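Histidinol-phosphatase (Bordetella pertussis, PDB 3FVV) probably hydrolyses L-histidinol phosphate to L-histidinol and phosphate in histidine biosynthesis, as a magnesium-dependent phosphatase of the HAD-like superfamily. Local coordinates at residues Ala7-Asp12 / Asp109-Val114; Glu180-Ser185 / Val197-Ala202. One frame throughout, in Å; residues are numbered along the deposited sequence.

How the contacts relate
Both contacts pair parallel neighbours in one sheet, and strands 5-9 and 180-185, one from each, lie side by side in it: Leu-8 N and Asp-10 N probably bond to the carbonyls of Tyr-182 and Tyr-184. Contact 1 lies deep in the chain, with every touching residue buried; its strands pack through small and aliphatic side chains plus Phe-9, and polar groups gather around a sulfate at the C-terminal side of Phe-9. Contact 2, centred about 10 Å away, is buried in part. Its outer end carries a hydroxyl and charge network on Glu-180, Thr-198 and Arg-199, whereas Tyr-184 reaches back to pack against Phe-9 of contact 1.

Contact 1: residues Ala7-Asp12 / Asp109-Val114. With SO4 (sulfate ion), chain C.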
# COMPACT_ATOMS: atom_id res chain seq x y z
N ALA A 7 8.10 12.21 4.96
CA ALA A 7 8.34 10.80 5.13
C ALA A 7 7.23 9.96 4.52
O ALA A 7 6.08 9.97 4.99
CB ALA A 7 8.50 10.49 6.69
N LEU A 8 7.59 9.17 3.53
CA LEU A 8 6.67 8.32 2.81
C LEU A 8 7.00 6.86 3.14
O LEU A 8 8.17 6.43 3.12
CB LEU A 8 6.82 8.53 1.30
CG LEU A 8 6.68 10.02 0.86
CD1 LEU A 8 6.97 10.15 -0.68
CD2 LEU A 8 5.36 10.63 1.24
N PHE A 9 5.93 6.10 3.39
CA PHE A 9 6.02 4.70 3.68
C PHE A 9 5.23 3.84 2.72
O PHE A 9 4.04 4.01 2.56
CB PHE A 9 5.53 4.47 5.10
CG PHE A 9 6.21 5.31 6.08
CD1 PHE A 9 7.44 4.93 6.60
CD2 PHE A 9 5.66 6.51 6.47
CE1 PHE A 9 8.08 5.71 7.51
CE2 PHE A 9 6.28 7.31 7.40
CZ PHE A 9 7.49 6.90 7.95
N ASP A 10 5.90 2.88 2.12
CA ASP A 10 5.23 1.74 1.48
C ASP A 10 4.54 0.89 2.58
O ASP A 10 4.93 0.93 3.73
CB ASP A 10 6.29 0.89 0.74
CG ASP A 10 5.67 -0.29 -0.05
OD1 ASP A 10 4.72 -0.02 -0.86
OD2 ASP A 10 6.09 -1.46 0.15
N LEU A 11 3.51 0.14 2.24
CA LEU A 11 2.84 -0.71 3.23
C LEU A 11 3.23 -2.20 3.15
O LEU A 11 3.86 -2.73 4.07
CB LEU A 11 1.32 -0.60 3.12
CG LEU A 11 0.51 -1.45 4.09
CD1 LEU A 11 0.79 -1.02 5.48
CD2 LEU A 11 -1.07 -1.36 3.79
N ASP A 12 2.88 -2.86 2.05
CA ASP A 12 2.92 -4.33 2.03
C ASP A 12 4.35 -4.80 2.02
O ASP A 12 5.09 -4.43 1.15
CB ASP A 12 2.10 -4.89 0.86
CG ASP A 12 0.63 -4.46 0.94
OD1 ASP A 12 0.00 -4.58 2.01
OD2 ASP A 12 0.09 -3.95 -0.04
N ASP A 109 7.79 15.38 10.97
CA ASP A 109 7.80 15.12 9.54
C ASP A 109 6.36 15.08 9.03
O ASP A 109 5.45 14.75 9.80
CB ASP A 109 8.57 13.84 9.21
CG ASP A 109 10.09 13.95 9.55
OD1 ASP A 109 10.52 15.11 9.87
OD2 ASP A 109 10.82 12.89 9.48
N LEU A 110 6.14 15.48 7.79
CA LEU A 110 4.86 15.23 7.11
C LEU A 110 4.87 13.76 6.65
O LEU A 110 5.68 13.41 5.84
CB LEU A 110 4.68 16.16 5.91
CG LEU A 110 3.43 15.91 5.06
CD1 LEU A 110 2.18 16.01 5.96
CD2 LEU A 110 3.37 16.86 3.80
N CYS A 111 3.97 12.93 7.15
CA CYS A 111 4.00 11.46 6.92
C CYS A 111 2.77 10.97 6.14
O CYS A 111 1.66 11.38 6.41
CB CYS A 111 4.05 10.70 8.24
SG CYS A 111 5.52 11.08 9.19
N ALA A 112 3.02 10.06 5.18
CA ALA A 112 2.01 9.49 4.30
C ALA A 112 2.37 8.03 4.04
O ALA A 112 3.57 7.65 3.88
CB ALA A 112 1.96 10.25 2.95
N LEU A 113 1.31 7.23 3.96
CA LEU A 113 1.37 5.87 3.49
C LEU A 113 1.08 5.87 1.98
O LEU A 113 0.05 6.43 1.54
CB LEU A 113 0.40 5.01 4.29
CG LEU A 113 0.45 3.48 4.25
CD1 LEU A 113 1.68 2.88 4.89
CD2 LEU A 113 -0.82 2.89 4.95
N VAL A 114 2.00 5.28 1.20
CA VAL A 114 1.88 5.24 -0.25
C VAL A 114 1.87 3.80 -0.73
O VAL A 114 2.93 3.12 -0.73
CB VAL A 114 3.05 6.03 -0.94
CG1 VAL A 114 2.68 6.28 -2.42
CG2 VAL A 114 3.34 7.34 -0.21
S SO4 C . 2.30 -1.82 -1.73
O1 SO4 C . 2.15 -1.27 -0.33
O2 SO4 C . 2.24 -0.75 -2.80
O3 SO4 C . 3.51 -2.62 -1.70
O4 SO4 C . 1.19 -2.72 -2.05
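Ala-7 and Phe-9 each use both backbone polar groups on the strand 110-114. Ala-7 N donates almost straight to Leu-110 O (2.8 Å, 175° at the hydrogen), and Ala-7 O receives Ala-112 N; Phe-9 N then reaches Ala-112 O, and Phe-9 O takes Val-114 N at 2.8 Å. Ala-7 O and Phe-9 O also receive the CA-H groups of Cys-111 and Leu-113. Leu-8 turns its backbone the other way, to Tyr-182 and Tyr-184, making 5-9 an interior strand. Asp-109 OD2 bonds to His-104 and Arg-5.

Side chains fill both faces. Leu-8 CD2 meets Ala-112 CB at 3.8 Å. On the face of Ala-7 and Phe-9, CG of Phe-9 lies anti to its carbonyl carbon (chi1 -53°), and the ring presents its edge to Cys-111 CB, 4.1 Å from CE2.

In the loop that follows, Leu-11 N and Asp-12 N converge on sulfate O1, the latter at 3.0 Å and 174°. Asp-12 bonds to Ser-20 through OD1 and to Thr-117 through OD2. Asp-10 OD1 is salt-bridged to Lys-160, which also bonds the sulfate, and OD2 bonds to Thr-14. This is the HAD DxD motif after the first strand, where the leading aspartate is the nucleophile in relatives; a sulfate gripped by backbone N-H groups, Thr-115 and Lys-160 is consistent with a phosphate-binding site.

Contact 2: residues Glu180-Ser185 / Val197-Ala202; sequences ESYFYS and VTRPIA
Glu-180 meets Thr-198 and Arg-199 through its two carboxylate oxygens. OE1 receives the Thr-198 hydroxyl on its anti lone pair, with OG1 2.7 Å away, and the carboxylate stacks on the Arg-199 guanidinium, the planes 10° apart. OE2 lies 3.3 Å from NH1 but well out of the guanidinium plane, so the salt bridge rests on charge alone. Ser-181 exchanges bonds with Thr-198: its N donates to Thr-198 OG1, while its OG, wedged between backbone N and carbonyl carbon (chi1 39°), accepts Thr-198 N at 2.8 Å, and Ser-181 O accepts Arg-199 N.

The Tyr-182 ring runs beside Arg-199, whose CB makes an off-centre CH-pi contact 4.1 Å from the ring centroid. Helix 191-196 connects the two strands in a beta-alpha-beta unit of the Rossmann-like HAD core. Phe-183 CB touches Val-197 CG2 at 3.9 Å, just past that helix, and its side chain packs on Leu-193 and Leu-194. Phe-183 O accepts Ile-201 N, whereas its own N bonds only weakly to Arg-199 O.

Over one face of the Tyr-184 ring sits Ile-201 CG1, 4.0 Å from the centroid, and the phenol OH bonds to His-104. Ser-185 N closes on Ile-201 O at 3.0 Å, while its OG turns to Asp-190.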
# COMPACT_ATOMS: atom_id res chain seq x y z
N GLU A 180 14.58 17.21 3.56
CA GLU A 180 14.83 15.86 3.01
C GLU A 180 13.47 15.23 2.78
O GLU A 180 12.50 15.59 3.43
CB GLU A 180 15.49 14.92 4.03
CG GLU A 180 16.80 15.34 4.61
CD GLU A 180 17.86 15.52 3.56
OE1 GLU A 180 17.75 14.94 2.43
OE2 GLU A 180 18.82 16.27 3.86
N SER A 181 13.44 14.23 1.93
CA SER A 181 12.26 13.35 1.75
C SER A 181 12.73 11.94 1.82
O SER A 181 13.68 11.58 1.10
CB SER A 181 11.63 13.54 0.39
OG SER A 181 12.67 13.72 -0.57
N TYR A 182 12.09 11.15 2.70
CA TYR A 182 12.38 9.73 2.89
C TYR A 182 11.26 8.90 2.19
O TYR A 182 10.13 9.35 2.12
CB TYR A 182 12.32 9.38 4.38
CG TYR A 182 13.35 10.04 5.26
CD1 TYR A 182 14.49 9.35 5.65
CD2 TYR A 182 13.19 11.33 5.73
CE1 TYR A 182 15.45 9.94 6.47
CE2 TYR A 182 14.17 11.92 6.53
CZ TYR A 182 15.30 11.20 6.87
OH TYR A 182 16.27 11.71 7.69
N PHE A 183 11.61 7.74 1.64
CA PHE A 183 10.64 6.74 1.19
C PHE A 183 11.23 5.38 1.55
O PHE A 183 12.40 5.12 1.25
CB PHE A 183 10.34 6.84 -0.31
CG PHE A 183 9.36 5.81 -0.81
CD1 PHE A 183 8.16 5.56 -0.13
CD2 PHE A 183 9.62 5.11 -1.98
CE1 PHE A 183 7.28 4.61 -0.58
CE2 PHE A 183 8.72 4.19 -2.46
CZ PHE A 183 7.56 3.90 -1.76
N TYR A 184 10.46 4.60 2.30
CA TYR A 184 10.78 3.26 2.64
C TYR A 184 10.01 2.26 1.75
O TYR A 184 8.80 2.34 1.65
CB TYR A 184 10.38 2.99 4.10
CG TYR A 184 11.07 3.83 5.16
CD1 TYR A 184 12.04 3.29 5.98
CD2 TYR A 184 10.70 5.15 5.38
CE1 TYR A 184 12.64 4.05 6.95
CE2 TYR A 184 11.32 5.93 6.32
CZ TYR A 184 12.28 5.36 7.12
OH TYR A 184 12.88 6.13 8.09
N SER A 185 10.70 1.32 1.09
CA SER A 185 10.01 0.29 0.35
C SER A 185 10.86 -0.95 0.20
O SER A 185 12.05 -0.92 0.36
CB SER A 185 9.51 0.78 -1.04
OG SER A 185 8.58 -0.18 -1.60
N VAL A 197 13.02 10.81 -4.19
CA VAL A 197 13.15 11.47 -2.90
C VAL A 197 14.62 11.67 -2.62
O VAL A 197 15.45 11.12 -3.31
CB VAL A 197 12.53 10.60 -1.77
CG1 VAL A 197 11.03 10.58 -1.90
CG2 VAL A 197 13.11 9.19 -1.79
N THR A 198 14.98 12.37 -1.55
CA THR A 198 16.42 12.47 -1.25
C THR A 198 16.94 11.34 -0.40
O THR A 198 18.13 11.10 -0.45
CB THR A 198 16.79 13.78 -0.57
OG1 THR A 198 16.09 13.82 0.68
CG2 THR A 198 16.38 15.02 -1.48
N ARG A 199 16.10 10.65 0.39
CA ARG A 199 16.59 9.56 1.23
C ARG A 199 15.80 8.26 1.05
O ARG A 199 14.93 7.91 1.86
CB ARG A 199 16.54 9.95 2.68
CG ARG A 199 17.10 11.29 2.98
CD ARG A 199 18.49 11.20 3.60
NE ARG A 199 18.48 11.91 4.90
CZ ARG A 199 19.28 12.90 5.27
NH1 ARG A 199 20.25 13.34 4.47
NH2 ARG A 199 19.12 13.42 6.49
N PRO A 200 16.12 7.51 -0.01
CA PRO A 200 15.50 6.21 -0.22
C PRO A 200 16.01 5.17 0.79
O PRO A 200 17.25 5.09 1.02
CB PRO A 200 15.96 5.84 -1.64
CG PRO A 200 17.25 6.57 -1.81
CD PRO A 200 17.11 7.85 -1.05
N ILE A 201 15.11 4.36 1.33
CA ILE A 201 15.46 3.31 2.33
C ILE A 201 14.83 2.02 1.84
O ILE A 201 13.62 1.96 1.61
CB ILE A 201 14.87 3.58 3.77
CG1 ILE A 201 15.13 5.03 4.28
CG2 ILE A 201 15.40 2.60 4.76
CD1 ILE A 201 16.57 5.38 4.40
N ALA A 202 15.65 1.02 1.62
CA ALA A 202 15.21 -0.28 1.21
C ALA A 202 14.90 -1.01 2.50
O ALA A 202 15.80 -1.28 3.31
CB ALA A 202 16.31 -0.96 0.46